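Local coordinates for 5-formyltetrahydrofolate cyclo-ligase family protein (Bacillus anthracis, PDB 2JCB), which probably catalyses the ATP- and magnesium-dependent conversion of 5-formyltetrahydrofolate to 5,10-methenyltetrahydrofolate in folate metabolism, at residues K13-L16 and R17-I21; K29-Y32 and T33-S36; E72-K76 and E77-V81; S99-D102 and Q103-T106. One frame throughout, in Å; residues are numbered along the deposited sequence.

Contact 1: residues K13-L16 and R17-I21; sequences KLRL and RKQII. With ADP (adenosine-5'-diphosphate), chain C.
Lys13 and Arg17, one turn apart on helix 6-26, reach the same ADP with their two cationic ends. Arg17 NH2 gives a hydrogen bond to the beta-phosphate oxygen O2B of ADP at 2.7 Å, the oxygen lying near the guanidinium plane, at its edge. Lys13 NZ bonds the alpha-phosphate oxygen O1A of ADP at 2.8 Å. The i, i+4 spacing puts both side chains on one face of the helix, where they line part of the nucleotide pocket, and the two positive charges would offset the negative charge of the diphosphate. Lys13 NZ also makes salt bridges to Asp181, a magnesium ligand, and to Glu178. Arg17 NE is taken by Gly145 O, which leaves NH2 to the phosphate and helps fix the rotation of the guanidinium. The helix itself is held by regular bonds: Lys18 N donates to Leu14 O at 2.7 Å and Arg17 N to Lys13 O at 2.8 Å, with Gln19 N to Arg15 O and Ile20 N to Leu16 O following in the same pattern. CG of Arg17 stands trans to its backbone N (chi1 -157°) and the chain bends at chi3 (-83°), which turns the guanidinium back toward the ligand. Beside the phosphate-binding groups, Leu16 packs on Ile144 of strand 143-144 and Ile20 on Val135 and Gln170. On the outer face, Arg15 and Gln19 run side by side with their flat ends nearly perpendicular. Finally, Leu14 CD2 touches Arg17 NH1 at 3.4 Å, close to the guanidinium plane.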
# COMPACT_ATOMS: atom_id res chain seq x y z
N LYS A 13 -8.29 -17.03 2.33
CA LYS A 13 -7.89 -15.72 1.84
C LYS A 13 -9.08 -14.83 1.48
O LYS A 13 -9.09 -13.65 1.82
CB LYS A 13 -6.99 -15.89 0.62
CG LYS A 13 -5.49 -15.86 0.92
CD LYS A 13 -4.67 -15.71 -0.38
CE LYS A 13 -3.21 -16.08 -0.15
NZ LYS A 13 -2.30 -15.57 -1.19
N LEU A 14 -10.06 -15.41 0.78
CA LEU A 14 -11.27 -14.67 0.40
C LEU A 14 -12.05 -14.30 1.65
O LEU A 14 -12.48 -13.18 1.78
CB LEU A 14 -12.18 -15.52 -0.48
CG LEU A 14 -11.78 -15.83 -1.92
CD1 LEU A 14 -13.00 -16.40 -2.65
CD2 LEU A 14 -11.17 -14.58 -2.59
N ARG A 15 -12.26 -15.28 2.52
CA ARG A 15 -12.88 -15.08 3.84
C ARG A 15 -12.23 -13.97 4.66
O ARG A 15 -12.92 -13.12 5.24
CB ARG A 15 -12.86 -16.41 4.62
CG ARG A 15 -13.79 -16.53 5.83
CD ARG A 15 -13.35 -17.67 6.81
NE ARG A 15 -12.09 -17.26 7.46
CZ ARG A 15 -11.98 -16.74 8.68
NH1 ARG A 15 -13.05 -16.59 9.46
NH2 ARG A 15 -10.77 -16.37 9.14
N LEU A 16 -10.90 -13.94 4.71
CA LEU A 16 -10.23 -12.93 5.52
C LEU A 16 -10.32 -11.58 4.81
O LEU A 16 -10.59 -10.57 5.45
CB LEU A 16 -8.78 -13.30 5.82
CG LEU A 16 -8.55 -14.18 7.04
CD1 LEU A 16 -7.13 -14.75 7.02
CD2 LEU A 16 -8.83 -13.38 8.34
N ARG A 17 -10.14 -11.60 3.49
CA ARG A 17 -10.22 -10.36 2.65
C ARG A 17 -11.61 -9.75 2.82
O ARG A 17 -11.74 -8.58 3.17
CB ARG A 17 -9.95 -10.68 1.18
CG ARG A 17 -9.46 -9.48 0.34
CD ARG A 17 -9.22 -9.91 -1.14
NE ARG A 17 -7.89 -10.53 -1.32
CZ ARG A 17 -7.61 -11.67 -1.94
NH1 ARG A 17 -8.55 -12.43 -2.53
NH2 ARG A 17 -6.34 -12.05 -2.00
N LYS A 18 -12.64 -10.57 2.63
CA LYS A 18 -14.05 -10.16 2.84
C LYS A 18 -14.30 -9.54 4.23
O LYS A 18 -14.80 -8.41 4.35
CB LYS A 18 -14.99 -11.35 2.57
CG LYS A 18 -16.50 -11.08 2.44
CD LYS A 18 -17.32 -12.38 2.28
CE LYS A 18 -18.85 -12.15 2.37
NZ LYS A 18 -19.63 -13.33 2.90
N GLN A 19 -13.91 -10.26 5.27
CA GLN A 19 -14.13 -9.84 6.67
C GLN A 19 -13.48 -8.51 7.03
O GLN A 19 -14.10 -7.66 7.68
CB GLN A 19 -13.76 -10.99 7.64
CG GLN A 19 -13.39 -10.59 9.08
CD GLN A 19 -12.72 -11.73 9.86
OE1 GLN A 19 -11.54 -11.69 10.20
NE2 GLN A 19 -13.49 -12.76 10.11
N ILE A 20 -12.22 -8.30 6.62
CA ILE A 20 -11.50 -7.08 6.93
C ILE A 20 -12.03 -5.89 6.13
O ILE A 20 -12.17 -4.81 6.67
CB ILE A 20 -9.96 -7.24 6.75
CG1 ILE A 20 -9.36 -8.23 7.73
CG2 ILE A 20 -9.30 -5.96 7.03
CD1 ILE A 20 -9.52 -7.77 9.15
N ILE A 21 -12.35 -6.10 4.86
CA ILE A 21 -12.98 -5.08 4.00
C ILE A 21 -14.32 -4.59 4.55
O ILE A 21 -14.60 -3.41 4.57
CB ILE A 21 -13.04 -5.55 2.49
CG1 ILE A 21 -11.61 -5.55 1.93
CG2 ILE A 21 -13.99 -4.60 1.64
CD1 ILE A 21 -11.43 -6.09 0.50
PB ADP C . -3.11 -10.82 -3.11
O1B ADP C . -3.49 -9.57 -3.91
O2B ADP C . -3.86 -10.89 -1.83
O3B ADP C . -1.60 -10.88 -3.06
PA ADP C . -2.98 -13.53 -4.21
O1A ADP C . -1.82 -13.79 -3.28
O2A ADP C . -4.04 -14.51 -4.20
O3A ADP C . -3.62 -12.05 -4.00
O5' ADP C . -2.41 -13.53 -5.72
C5' ADP C . -3.41 -13.49 -6.76
C4' ADP C . -2.96 -14.26 -7.98
O4' ADP C . -1.69 -13.75 -8.36
C3' ADP C . -2.79 -15.73 -7.63
O3' ADP C . -3.60 -16.46 -8.53
C2' ADP C . -1.31 -16.01 -7.83
O2' ADP C . -1.10 -17.17 -8.58
C1' ADP C . -0.80 -14.83 -8.64
N9 ADP C . 0.61 -14.46 -8.35
C8 ADP C . 1.05 -13.80 -7.26
N7 ADP C . 2.39 -13.60 -7.34
C5 ADP C . 2.84 -14.13 -8.48
C6 ADP C . 4.15 -14.22 -9.17
N6 ADP C . 5.27 -13.72 -8.61
N1 ADP C . 4.19 -14.79 -10.37
C2 ADP C . 3.08 -15.31 -10.95
N3 ADP C . 1.86 -15.24 -10.39
C4 ADP C . 1.66 -14.66 -9.18

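Contact 2: residues K29-Y32 and T33-S36; sequences KERY and TTLS
Thr34 OG1 lies 2.6 Å from Glu30 OE2 and 3.0 Å from Glu30 O, two acceptors within reach of a single proton. Thr33 OG1 is similarly placed, 3.0 Å from Lys29 O; a water 2.6 Å from Thr33 OG1 accepts from Lys29 NZ and so bridges the two side chains. Both threonines hold OG1 trans to the carbonyl carbon (chi1 -59° and -56°), which carries the hydroxyl back over the preceding turn. Ser36 doubles its hold on Tyr32 O: OG at 2.9 Å and N at 3.0 Å come from opposite faces of the carbonyl plane, and OG is also bonded to Asn66 N. These exchanges run down the first two turns of helix 29-44, where Ser28 OG bonds Arg31 N just ahead of the first turn. Among charged groups, Arg31 clasps Glu30 side-on, NE to OE1 and NH1 to OE2, the carboxylate lying at the guanidinium edge in its plane, which would steady OE2 beside Thr34. Two flat groups are packed on by their neighbours one turn on. Leu35 CG covers one face of the Arg31 guanidinium, with CD2 3.9 Å from Arg31 NH2, while Ser36 OG sits over a face of the Tyr32 ring, offset toward its rim, and both Tyr32 and Ser36 touch Tyr167.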
# COMPACT_ATOMS: atom_id res chain seq x y z
N LYS A 29 -16.69 7.85 10.16
CA LYS A 29 -15.88 8.93 9.57
C LYS A 29 -14.84 9.44 10.59
O LYS A 29 -13.72 9.67 10.24
CB LYS A 29 -16.84 10.08 9.14
CG LYS A 29 -16.08 11.30 8.63
CD LYS A 29 -15.35 11.03 7.33
CE LYS A 29 -14.42 12.16 6.95
NZ LYS A 29 -13.56 11.94 5.69
N GLU A 30 -15.27 9.61 11.85
CA GLU A 30 -14.37 9.98 12.95
C GLU A 30 -13.17 9.04 13.12
O GLU A 30 -12.01 9.50 13.19
CB GLU A 30 -15.14 10.08 14.28
CG GLU A 30 -14.28 10.65 15.40
CD GLU A 30 -13.32 9.61 16.01
OE1 GLU A 30 -13.72 8.44 16.13
OE2 GLU A 30 -12.18 9.97 16.38
N ARG A 31 -13.43 7.73 13.11
CA ARG A 31 -12.34 6.72 13.21
C ARG A 31 -11.41 6.77 11.98
O ARG A 31 -10.18 6.81 12.09
CB ARG A 31 -12.91 5.30 13.39
CG ARG A 31 -13.40 4.94 14.77
CD ARG A 31 -12.27 4.84 15.80
NE ARG A 31 -11.96 6.17 16.34
CZ ARG A 31 -10.97 6.45 17.19
NH1 ARG A 31 -10.78 7.70 17.61
NH2 ARG A 31 -10.18 5.47 17.62
N TYR A 32 -11.98 6.75 10.78
CA TYR A 32 -11.17 6.96 9.55
C TYR A 32 -10.26 8.16 9.66
O TYR A 32 -9.06 8.05 9.36
CB TYR A 32 -12.13 7.09 8.35
CG TYR A 32 -11.46 7.50 7.11
CD1 TYR A 32 -10.72 6.60 6.34
CD2 TYR A 32 -11.62 8.81 6.65
CE1 TYR A 32 -10.09 7.02 5.19
CE2 TYR A 32 -11.00 9.23 5.51
CZ TYR A 32 -10.26 8.33 4.77
OH TYR A 32 -9.70 8.82 3.65
N THR A 33 -10.81 9.32 10.05
CA THR A 33 -10.06 10.56 10.05
C THR A 33 -8.97 10.52 11.13
O THR A 33 -7.81 10.77 10.83
CB THR A 33 -10.96 11.76 10.25
OG1 THR A 33 -11.95 11.82 9.21
CG2 THR A 33 -10.17 13.08 10.31
N THR A 34 -9.38 10.22 12.36
CA THR A 34 -8.43 10.22 13.51
C THR A 34 -7.30 9.19 13.35
O THR A 34 -6.10 9.53 13.46
CB THR A 34 -9.19 10.00 14.85
OG1 THR A 34 -10.20 10.99 15.00
CG2 THR A 34 -8.23 10.12 16.04
N LEU A 35 -7.67 7.95 13.02
CA LEU A 35 -6.70 6.85 12.86
C LEU A 35 -5.78 7.15 11.66
O LEU A 35 -4.56 6.95 11.74
CB LEU A 35 -7.41 5.50 12.72
CG LEU A 35 -8.19 4.87 13.88
CD1 LEU A 35 -8.84 3.57 13.50
CD2 LEU A 35 -7.32 4.65 15.09
N SER A 36 -6.35 7.66 10.57
CA SER A 36 -5.48 7.95 9.40
C SER A 36 -4.44 9.01 9.78
O SER A 36 -3.28 8.88 9.39
CB SER A 36 -6.27 8.47 8.19
OG SER A 36 -6.90 7.38 7.55
O HOH W 1 -11.21 12.44 6.79

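Contact 3: residues E72-K76 and E77-V81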
# COMPACT_ATOMS: atom_id res chain seq x y z
N GLU A 72 0.89 14.94 -0.40
CA GLU A 72 1.07 16.36 -0.19
C GLU A 72 2.31 16.73 0.64
O GLU A 72 3.04 17.67 0.29
CB GLU A 72 -0.22 16.90 0.41
CG GLU A 72 -1.38 16.79 -0.61
CD GLU A 72 -2.64 17.33 -0.06
OE1 GLU A 72 -3.04 16.88 1.05
OE2 GLU A 72 -3.22 18.22 -0.71
N LYS A 73 2.54 15.94 1.69
CA LYS A 73 3.70 16.11 2.59
C LYS A 73 4.98 15.83 1.82
O LYS A 73 5.92 16.58 1.91
CB LYS A 73 3.59 15.10 3.76
CG LYS A 73 4.62 15.28 4.92
CD LYS A 73 4.38 16.55 5.66
CE LYS A 73 4.95 16.48 7.06
NZ LYS A 73 4.38 17.65 7.81
N ALA A 74 5.02 14.72 1.09
CA ALA A 74 6.17 14.39 0.26
C ALA A 74 6.51 15.53 -0.70
O ALA A 74 7.68 15.99 -0.80
CB ALA A 74 5.98 13.02 -0.47
N TRP A 75 5.49 16.02 -1.42
CA TRP A 75 5.70 17.18 -2.31
C TRP A 75 6.28 18.38 -1.55
O TRP A 75 7.22 19.00 -2.02
CB TRP A 75 4.43 17.60 -3.01
CG TRP A 75 3.99 16.66 -4.09
CD1 TRP A 75 4.77 15.84 -4.84
CD2 TRP A 75 2.65 16.51 -4.59
NE1 TRP A 75 4.01 15.17 -5.76
CE2 TRP A 75 2.70 15.58 -5.64
CE3 TRP A 75 1.42 17.11 -4.26
CZ2 TRP A 75 1.55 15.18 -6.35
CZ3 TRP A 75 0.28 16.71 -4.96
CH2 TRP A 75 0.36 15.76 -6.00
N LYS A 76 5.72 18.65 -0.37
CA LYS A 76 6.16 19.77 0.44
C LYS A 76 7.64 19.66 0.86
O LYS A 76 8.36 20.67 0.89
CB LYS A 76 5.27 19.90 1.67
CG LYS A 76 5.39 21.24 2.37
CD LYS A 76 4.90 21.10 3.79
CE LYS A 76 4.99 22.47 4.49
NZ LYS A 76 4.55 22.32 5.91
N GLU A 77 8.06 18.43 1.13
CA GLU A 77 9.41 18.08 1.55
C GLU A 77 10.41 17.94 0.38
O GLU A 77 11.59 17.65 0.59
CB GLU A 77 9.35 16.82 2.45
CG GLU A 77 8.62 17.15 3.75
CD GLU A 77 8.64 16.10 4.80
OE1 GLU A 77 8.84 14.93 4.47
OE2 GLU A 77 8.39 16.44 5.97
N GLY A 78 9.93 18.12 -0.84
CA GLY A 78 10.78 17.99 -2.02
C GLY A 78 11.03 16.55 -2.44
O GLY A 78 11.97 16.32 -3.24
N LYS A 79 10.22 15.59 -1.97
CA LYS A 79 10.44 14.23 -2.37
C LYS A 79 9.73 14.02 -3.70
O LYS A 79 8.71 14.67 -3.94
CB LYS A 79 9.83 13.26 -1.34
CG LYS A 79 10.40 13.49 0.07
CD LYS A 79 9.83 12.38 0.95
CE LYS A 79 10.21 12.57 2.41
NZ LYS A 79 11.68 12.52 2.60
N ARG A 80 10.23 13.09 -4.52
CA ARG A 80 9.59 12.74 -5.78
C ARG A 80 8.57 11.69 -5.41
O ARG A 80 8.86 10.81 -4.61
CB ARG A 80 10.62 12.16 -6.75
CG ARG A 80 10.05 11.62 -8.01
CD ARG A 80 11.12 11.44 -9.05
NE ARG A 80 12.07 10.41 -8.65
CZ ARG A 80 13.00 9.91 -9.46
NH1 ARG A 80 13.09 10.35 -10.70
NH2 ARG A 80 13.82 8.94 -9.02
N VAL A 81 7.37 11.82 -5.98
CA VAL A 81 6.27 10.91 -5.68
C VAL A 81 5.93 10.12 -6.94
O VAL A 81 5.74 10.70 -8.01
CB VAL A 81 5.00 11.67 -5.21
CG1 VAL A 81 3.85 10.74 -5.11
CG2 VAL A 81 5.19 12.29 -3.83
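Lys79 N donates to Ala74 O at 2.8 Å, closing the end of helix 68-76 from five residues further on. Inside that loop Gly78 N reaches Trp75 O at 3.1 Å, coming from well above the carbonyl plane. The pair makes a Schellman motif, with Gly78 at positive phi (79°), a value that favours glycine. Glu77 N still bonds Lys73 O at 2.9 Å, an ordinary helical link just before the turn. Beyond it the chain swings back so that Val81 faces the helix it has left. Val81 CG2 lies 3.5 Å from Ala74 CB and 3.7 Å from Trp75 NE1; the valine and tryptophan side chains cross at about a right angle, CG2 touching CD1 and NE1 of the indole. CG2 is brought there because it stands trans to the carbonyl carbon, while CG1 takes the place trans to N (chi1 171°). On the outer face the extended Glu77 crosses Lys73, whose CE is 3.6 Å from Glu77 OE2; the charged ends stay 4.6 Å apart (Lys73 NZ to Glu77 OE2), too far for a salt bridge. Glu77 OE1 instead bonds Trp49 NE1, and Lys79 NZ takes Trp49 O and Ala52 O while its charge makes a cation-pi contact with Trp49. The turn is the return leg of the beta-alpha-beta unit 54-56, 68-76, 80-87: Trp49 of helix 47-51 covers Ala74, and Trp75 NE1 bonds Ile98 O at the end of strand 92-98.

Contact 4: residues S99-D102 and Q103-T106; sequences SNFD and QLET
Phe101 O accepts from Leu104 N at 3.2 Å and Asn100 O from Gln103 N at 3.3 Å, both donors lying well above the carbonyl planes, in the 3-10 turn that begins at Phe101. The Gln103 side chain then folds back across the turn: its OE1 is gripped by two backbone amides, Ser99 N at 2.7 Å and Asn100 N at 3.1 Å. With CG beside its own N (chi1 -78°) and the next bond extended, the amide is carried back to the start of the loop, where the two hydrogen bonds fix its oxygen. The other end is held too, since NE2 donates to Leu118 O and to a water shared with Ser99 OG. The Asn100 side chain stands across that of Gln103 at about a right angle; its CG sits between N and the carbonyl carbon (chi1 60°), which lets OD1 take a weak hydrogen bond from Asp102 N. A second water donates to both Asp102 O and Leu104 O, joining the turn to the start of the strand. On the other flank Phe101 and Leu104 point the same way, with Leu104 CD1 in the plane of the ring at its edge, 4.0 Å from Phe101 CD1. The turn links strand 92-98 to strand 104-108, which pairs antiparallel with 111-114; Leu104 packs on Ile98 and Leu59, and the Phe101 ring meets Tyr68, Ile71 and Trp75 of helix 68-76.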
# COMPACT_ATOMS: atom_id res chain seq x y z
N SER A 99 3.53 15.21 -10.05
CA SER A 99 3.88 16.47 -9.39
C SER A 99 2.63 17.18 -8.88
O SER A 99 2.70 18.08 -8.03
CB SER A 99 4.59 17.37 -10.38
OG SER A 99 5.75 16.74 -10.90
N ASN A 100 1.48 16.82 -9.45
CA ASN A 100 0.19 17.41 -9.07
C ASN A 100 -0.94 16.44 -9.38
O ASN A 100 -0.75 15.49 -10.17
CB ASN A 100 -0.04 18.77 -9.76
CG ASN A 100 -0.03 18.68 -11.29
OD1 ASN A 100 -0.90 18.03 -11.86
ND2 ASN A 100 0.94 19.33 -11.94
N PHE A 101 -2.10 16.63 -8.76
CA PHE A 101 -3.18 15.64 -8.88
C PHE A 101 -3.90 15.66 -10.26
O PHE A 101 -4.62 14.72 -10.60
CB PHE A 101 -4.20 15.76 -7.73
CG PHE A 101 -3.64 15.38 -6.38
CD1 PHE A 101 -3.23 14.07 -6.11
CD2 PHE A 101 -3.52 16.35 -5.38
CE1 PHE A 101 -2.69 13.74 -4.86
CE2 PHE A 101 -3.00 16.03 -4.14
CZ PHE A 101 -2.58 14.74 -3.87
N ASP A 102 -3.61 16.68 -11.06
CA ASP A 102 -4.11 16.77 -12.44
C ASP A 102 -3.42 15.83 -13.43
O ASP A 102 -3.85 15.68 -14.57
CB ASP A 102 -4.08 18.23 -12.92
CG ASP A 102 -5.39 18.97 -12.64
OD1 ASP A 102 -6.33 18.38 -12.05
OD2 ASP A 102 -5.47 20.16 -13.03
N GLN A 103 -2.36 15.15 -12.98
CA GLN A 103 -1.70 14.14 -13.79
C GLN A 103 -2.37 12.77 -13.57
O GLN A 103 -1.89 11.75 -14.08
CB GLN A 103 -0.23 14.07 -13.41
CG GLN A 103 0.58 15.19 -14.01
CD GLN A 103 1.96 15.27 -13.42
OE1 GLN A 103 2.10 15.65 -12.27
NE2 GLN A 103 2.98 14.93 -14.20
N LEU A 104 -3.46 12.74 -12.80
CA LEU A 104 -4.21 11.49 -12.59
C LEU A 104 -5.48 11.49 -13.43
O LEU A 104 -6.05 12.55 -13.70
CB LEU A 104 -4.65 11.37 -11.13
CG LEU A 104 -3.52 11.35 -10.11
CD1 LEU A 104 -4.14 11.24 -8.74
CD2 LEU A 104 -2.61 10.14 -10.40
N GLU A 105 -5.92 10.30 -13.82
CA GLU A 105 -7.24 10.12 -14.43
C GLU A 105 -7.98 8.97 -13.74
O GLU A 105 -7.37 8.15 -13.07
CB GLU A 105 -7.12 9.84 -15.92
CG GLU A 105 -6.22 8.65 -16.24
CD GLU A 105 -6.07 8.39 -17.72
OE1 GLU A 105 -6.80 9.02 -18.53
OE2 GLU A 105 -5.23 7.54 -18.06
N THR A 106 -9.30 8.92 -13.92
CA THR A 106 -10.07 7.82 -13.37
C THR A 106 -10.20 6.76 -14.44
O THR A 106 -10.82 7.00 -15.49
CB THR A 106 -11.48 8.26 -12.88
OG1 THR A 106 -11.42 9.55 -12.25
CG2 THR A 106 -12.04 7.21 -11.87
O HOH W 2 5.71 14.85 -12.93
O HOH W 3 -6.97 15.28 -14.81

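The four contacts follow one another along the chain without overlap. Contacts 1 and 2 lie on the consecutive helices 6-26 and 29-44, their centres about 21 Å apart. Contact 3 is across the chain's centre from contact 1, about 33 Å away between centres, so the ADP pocket is remote from the turn at 77-79 that leads into strand 80-87; among the four only contact 1 touches the nucleotide. Contacts 3 and 4, about 15 Å apart between centres, do touch: Trp75 CZ2 lies 3.4 Å from Ser99 C. They sit at the ends of strands 80-87 and 92-98, antiparallel neighbours in the eight-stranded mixed sheet, whereas strand 104-108 of contact 4 pairs with 111-114 in a separate two-stranded sheet.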